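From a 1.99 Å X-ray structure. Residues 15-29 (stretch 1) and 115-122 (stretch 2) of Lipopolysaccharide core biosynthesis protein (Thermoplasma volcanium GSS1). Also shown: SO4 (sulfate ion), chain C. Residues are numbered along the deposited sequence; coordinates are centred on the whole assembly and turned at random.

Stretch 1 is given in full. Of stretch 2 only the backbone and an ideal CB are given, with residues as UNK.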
# COMPACT_ATOMS: atom_id res chain seq x y z
N HIS A 15 4.25 -5.94 -2.27
CA HIS A 15 5.53 -5.56 -2.80
C HIS A 15 5.39 -4.86 -4.16
O HIS A 15 4.29 -4.72 -4.66
CB HIS A 15 6.41 -6.75 -2.88
CG HIS A 15 5.88 -7.85 -3.73
ND1 HIS A 15 5.68 -7.70 -5.09
CD2 HIS A 15 5.52 -9.12 -3.43
CE1 HIS A 15 5.23 -8.84 -5.59
NE2 HIS A 15 5.11 -9.71 -4.60
N LEU A 16 6.50 -4.41 -4.74
CA LEU A 16 6.45 -3.55 -5.91
C LEU A 16 5.98 -4.30 -7.18
O LEU A 16 5.54 -3.67 -8.16
CB LEU A 16 7.77 -2.80 -6.14
CG LEU A 16 7.98 -1.61 -5.17
CD1 LEU A 16 9.33 -0.99 -5.31
CD2 LEU A 16 6.91 -0.53 -5.35
N GLY A 17 6.09 -5.62 -7.17
CA GLY A 17 5.49 -6.45 -8.24
C GLY A 17 3.98 -6.33 -8.28
O GLY A 17 3.36 -6.22 -9.36
N HIS A 18 3.37 -6.33 -7.09
CA HIS A 18 1.98 -6.16 -6.99
C HIS A 18 1.66 -4.75 -7.49
O HIS A 18 0.70 -4.56 -8.24
CB HIS A 18 1.51 -6.26 -5.53
CG HIS A 18 1.63 -7.62 -4.95
ND1 HIS A 18 2.19 -7.83 -3.71
CD2 HIS A 18 1.23 -8.84 -5.41
CE1 HIS A 18 2.14 -9.13 -3.43
NE2 HIS A 18 1.54 -9.76 -4.43
N ILE A 19 2.38 -3.75 -7.02
CA ILE A 19 2.14 -2.38 -7.42
C ILE A 19 2.21 -2.26 -8.95
O ILE A 19 1.37 -1.57 -9.57
CB ILE A 19 3.17 -1.41 -6.82
CG1 ILE A 19 3.07 -1.40 -5.27
CG2 ILE A 19 2.96 0.02 -7.38
CD1 ILE A 19 1.58 -1.20 -4.75
N HIS A 20 3.20 -2.90 -9.59
CA HIS A 20 3.29 -2.77 -11.07
C HIS A 20 2.03 -3.43 -11.70
O HIS A 20 1.43 -2.86 -12.61
CB HIS A 20 4.54 -3.40 -11.60
CG HIS A 20 4.63 -3.52 -13.10
ND1 HIS A 20 5.08 -2.49 -13.91
CD2 HIS A 20 4.49 -4.60 -13.92
CE1 HIS A 20 5.12 -2.92 -15.17
NE2 HIS A 20 4.78 -4.20 -15.20
N TYR A 21 1.60 -4.57 -11.22
CA TYR A 21 0.42 -5.23 -11.75
C TYR A 21 -0.82 -4.37 -11.62
O TYR A 21 -1.49 -4.15 -12.58
CB TYR A 21 0.21 -6.60 -11.09
CG TYR A 21 -1.08 -7.34 -11.43
CD1 TYR A 21 -1.38 -7.72 -12.70
CD2 TYR A 21 -1.95 -7.68 -10.45
CE1 TYR A 21 -2.50 -8.40 -12.97
CE2 TYR A 21 -3.08 -8.36 -10.70
CZ TYR A 21 -3.36 -8.71 -11.96
OH TYR A 21 -4.50 -9.39 -12.17
N LEU A 22 -1.08 -3.87 -10.43
CA LEU A 22 -2.22 -3.04 -10.17
C LEU A 22 -2.17 -1.70 -10.94
O LEU A 22 -3.09 -1.36 -11.59
CB LEU A 22 -2.39 -2.83 -8.67
CG LEU A 22 -2.65 -4.08 -7.85
CD1 LEU A 22 -2.92 -3.79 -6.39
CD2 LEU A 22 -3.79 -4.85 -8.45
N LYS A 23 -1.06 -0.99 -10.87
CA LYS A 23 -0.91 0.29 -11.53
C LYS A 23 -1.08 0.19 -13.02
O LYS A 23 -1.74 1.07 -13.64
CB LYS A 23 0.40 0.94 -11.17
CG LYS A 23 0.62 2.27 -11.80
CD LYS A 23 1.92 2.99 -11.29
CE LYS A 23 1.82 3.42 -9.81
NZ LYS A 23 3.00 4.30 -9.53
N GLU A 24 -0.50 -0.84 -13.62
CA GLU A 24 -0.61 -0.98 -15.08
C GLU A 24 -2.04 -1.40 -15.43
O GLU A 24 -2.56 -0.98 -16.43
CB GLU A 24 0.41 -1.96 -15.64
CG GLU A 24 1.86 -1.51 -15.50
CD GLU A 24 2.12 -0.17 -16.15
OE1 GLU A 24 2.09 -0.09 -17.39
OE2 GLU A 24 2.37 0.80 -15.43
N SER A 25 -2.71 -2.18 -14.55
CA SER A 25 -4.06 -2.56 -14.82
C SER A 25 -4.93 -1.31 -14.82
O SER A 25 -5.77 -1.17 -15.69
CB SER A 25 -4.59 -3.61 -13.84
OG SER A 25 -3.82 -4.81 -13.91
N LYS A 26 -4.73 -0.41 -13.85
CA LYS A 26 -5.54 0.80 -13.73
C LYS A 26 -5.41 1.66 -14.98
O LYS A 26 -6.38 2.23 -15.48
CB LYS A 26 -5.17 1.58 -12.50
CG LYS A 26 -5.88 2.96 -12.33
CD LYS A 26 -7.39 2.87 -12.29
CE LYS A 26 -8.02 4.24 -11.96
NZ LYS A 26 -8.38 4.39 -10.56
N LYS A 27 -4.21 1.69 -15.55
CA LYS A 27 -3.95 2.50 -16.73
C LYS A 27 -4.86 2.10 -17.88
O LYS A 27 -5.00 2.89 -18.82
CB LYS A 27 -2.50 2.37 -17.20
CG LYS A 27 -1.53 3.13 -16.34
CD LYS A 27 -0.12 3.00 -16.85
CE LYS A 27 0.82 3.78 -15.95
NZ LYS A 27 2.24 3.38 -16.18
N LEU A 28 -5.41 0.89 -17.86
CA LEU A 28 -6.14 0.41 -19.04
C LEU A 28 -7.62 0.85 -19.02
O LEU A 28 -8.35 0.64 -19.99
CB LEU A 28 -6.03 -1.12 -19.18
CG LEU A 28 -4.70 -1.84 -19.42
CD1 LEU A 28 -4.85 -3.35 -19.08
CD2 LEU A 28 -4.14 -1.64 -20.84
N GLY A 29 -8.08 1.45 -17.93
CA GLY A 29 -9.47 1.84 -17.85
C GLY A 29 -9.72 2.96 -16.87
O GLY A 29 -8.84 3.80 -16.64
N UNK A 115 -9.17 -9.96 -22.34
CA UNK A 115 -8.11 -10.39 -21.45
C UNK A 115 -6.83 -9.66 -21.86
O UNK A 115 -6.46 -9.69 -23.06
CB UNK A 115 -7.93 -11.91 -21.49
N UNK A 116 -6.13 -9.07 -20.90
CA UNK A 116 -4.86 -8.38 -21.18
C UNK A 116 -3.74 -8.86 -20.26
O UNK A 116 -3.88 -8.85 -19.03
CB UNK A 116 -5.04 -6.87 -21.03
N UNK A 117 -2.62 -9.31 -20.83
CA UNK A 117 -1.45 -9.60 -20.00
C UNK A 117 -0.69 -8.29 -19.70
O UNK A 117 -0.42 -7.50 -20.61
CB UNK A 117 -0.54 -10.61 -20.69
N UNK A 118 -0.35 -8.07 -18.42
CA UNK A 118 0.48 -6.94 -18.02
C UNK A 118 1.95 -7.17 -18.30
O UNK A 118 2.41 -8.29 -18.25
CB UNK A 118 0.28 -6.65 -16.53
N UNK A 119 2.69 -6.11 -18.59
CA UNK A 119 4.14 -6.20 -18.90
C UNK A 119 4.93 -6.79 -17.75
O UNK A 119 4.52 -6.68 -16.59
CB UNK A 119 4.70 -4.82 -19.24
N UNK A 120 6.05 -7.41 -18.07
CA UNK A 120 6.91 -8.03 -17.04
C UNK A 120 7.46 -6.94 -16.11
O UNK A 120 7.87 -5.90 -16.59
CB UNK A 120 8.06 -8.81 -17.68
N UNK A 121 7.37 -7.11 -14.80
CA UNK A 121 7.96 -6.12 -13.89
C UNK A 121 9.52 -6.24 -13.89
O UNK A 121 10.03 -7.32 -14.04
CB UNK A 121 7.41 -6.31 -12.48
N UNK A 122 10.25 -5.15 -13.74
CA UNK A 122 11.74 -5.25 -13.51
C UNK A 122 12.12 -5.39 -12.04
O UNK A 122 12.10 -4.39 -11.31
CB UNK A 122 12.44 -4.01 -14.07
S SO4 C . -0.28 -12.92 -5.73
O1 SO4 C . 0.59 -14.06 -5.38
O2 SO4 C . -1.60 -13.46 -6.04
O3 SO4 C . -0.46 -12.06 -4.54
O4 SO4 C . 0.39 -12.35 -6.91

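Position 115 lies in a strand (phi/psi -101/131), and no atom of stretch 1 comes within 5.5 Å of its ideal CB. Stretch 1 sets no preference; the extended backbone alone mildly favours beta-branched residues. The deposited residue is Ile115, which makes no contact with the helix.

At 116, also extended (-129/125), CA-to-CB points toward stretch 1, and the ideal CB is 4.0 Å from Leu28 CD1. A leucine methyl with no polar partner beside it suits a small or medium apolar side chain: valine, isoleucine, leucine or alanine. The residue is Val116, chi1 t; Val116 CG1 packs 3.6 Å from Leu28 CD1.

At 117 CA-to-CB points away, so a long polar side chain would be as acceptable as any. It is Arg117, hydrogen-bonded elsewhere in the structure.

At 118 CA-to-CB points toward stretch 1. The ideal CB of 118 is 4.3 Å from Tyr21 CD1, 4.8 Å from Glu24 CB and 5.2 Å from Ser25 OG, a largely carbon-lined site that would suit isoleucine, leucine, valine or methionine. Ile118 (m, m) is found, covered over 103 Å² by stretch 1, more than any other residue in the pair. Ile118 CG1 lies 3.9 Å from Tyr21 CD1, Ile118 CG2 3.7 Å from Glu24 CB, and Ile118 CD1 4.1 Å from Leu28 CD1.

At 119 CA-to-CB runs sideways, yet the ideal CB is 4.1 Å from His20 NE2. The backbone O of 119 is 2.9 Å from His20 NE2 and lies at the ring edge, near its plane, so it is a ready acceptor. A short polar side chain, such as serine, threonine or asparagine, could reach the nitrogen as well. Ser119 takes chi1 p, bringing Ser119 OG 2.9 Å from His20 NE2. His20 NE2 donates to Ser119 O (141°); the hydrogen bond with OG has no assigned direction.

At 120 CA-to-CB points away, leaving room for a flexible charged or polar chain. Lys120 occupies it; its side chain makes no contact with stretch 1.

Position 121 points toward stretch 1, with its ideal CB 3.7 Å from His20 CD2 and 4.7 Å from Gly17 CA. The Leu16 and Gly17 backbone and the His20 ring border this site, which would suit an aromatic or a long aliphatic group. Tyr121, chi1 t, lays one ring face over Leu16 C; Tyr121 CD2 is 3.9 Å from Gly17 CA and Tyr121 OH 3.7 Å from Leu16 CB. Tyr121 CA sits over the His20 ring face, 4.1 Å from the centroid, a CH-pi contact.

At 122 nothing of stretch 1 approaches the ideal CB, so many residues would fit. Asp122 makes no contact with stretch 1.

Stretch 2 (115-122) IVRISKYD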
# COMPACT_ATOMS: atom_id res chain seq x y z
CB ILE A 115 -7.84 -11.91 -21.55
CG1 ILE A 115 -9.09 -12.75 -21.25
CG2 ILE A 115 -6.80 -12.34 -20.52
CD1 ILE A 115 -8.83 -14.24 -21.66
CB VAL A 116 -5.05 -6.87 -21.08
CG1 VAL A 116 -3.71 -6.07 -21.12
CG2 VAL A 116 -5.96 -6.41 -22.22
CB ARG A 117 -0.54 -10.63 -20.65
CG ARG A 117 -1.06 -12.06 -20.53
CD ARG A 117 -0.13 -13.16 -21.16
NE ARG A 117 0.22 -12.85 -22.54
CZ ARG A 117 1.37 -12.32 -22.97
NH1 ARG A 117 2.37 -12.05 -22.14
NH2 ARG A 117 1.51 -12.07 -24.26
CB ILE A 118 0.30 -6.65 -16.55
CG1 ILE A 118 -1.19 -6.36 -16.30
CG2 ILE A 118 1.29 -5.52 -16.06
CD1 ILE A 118 -1.78 -5.18 -17.14
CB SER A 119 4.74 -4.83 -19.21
OG SER A 119 4.62 -3.97 -18.09
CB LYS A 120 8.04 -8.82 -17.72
CG LYS A 120 8.96 -9.56 -16.74
CD LYS A 120 9.80 -10.66 -17.41
CE LYS A 120 10.91 -10.13 -18.30
NZ LYS A 120 11.87 -11.23 -18.72
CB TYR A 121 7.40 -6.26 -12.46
CG TYR A 121 8.08 -5.32 -11.50
CD1 TYR A 121 8.15 -3.98 -11.78
CD2 TYR A 121 8.72 -5.78 -10.35
CE1 TYR A 121 8.80 -3.08 -10.94
CE2 TYR A 121 9.40 -4.88 -9.48
CZ TYR A 121 9.44 -3.54 -9.79
OH TYR A 121 10.10 -2.59 -8.99
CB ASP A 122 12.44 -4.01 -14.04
CG ASP A 122 12.30 -3.87 -15.52
OD1 ASP A 122 11.15 -3.99 -15.97
OD2 ASP A 122 13.33 -3.68 -16.23
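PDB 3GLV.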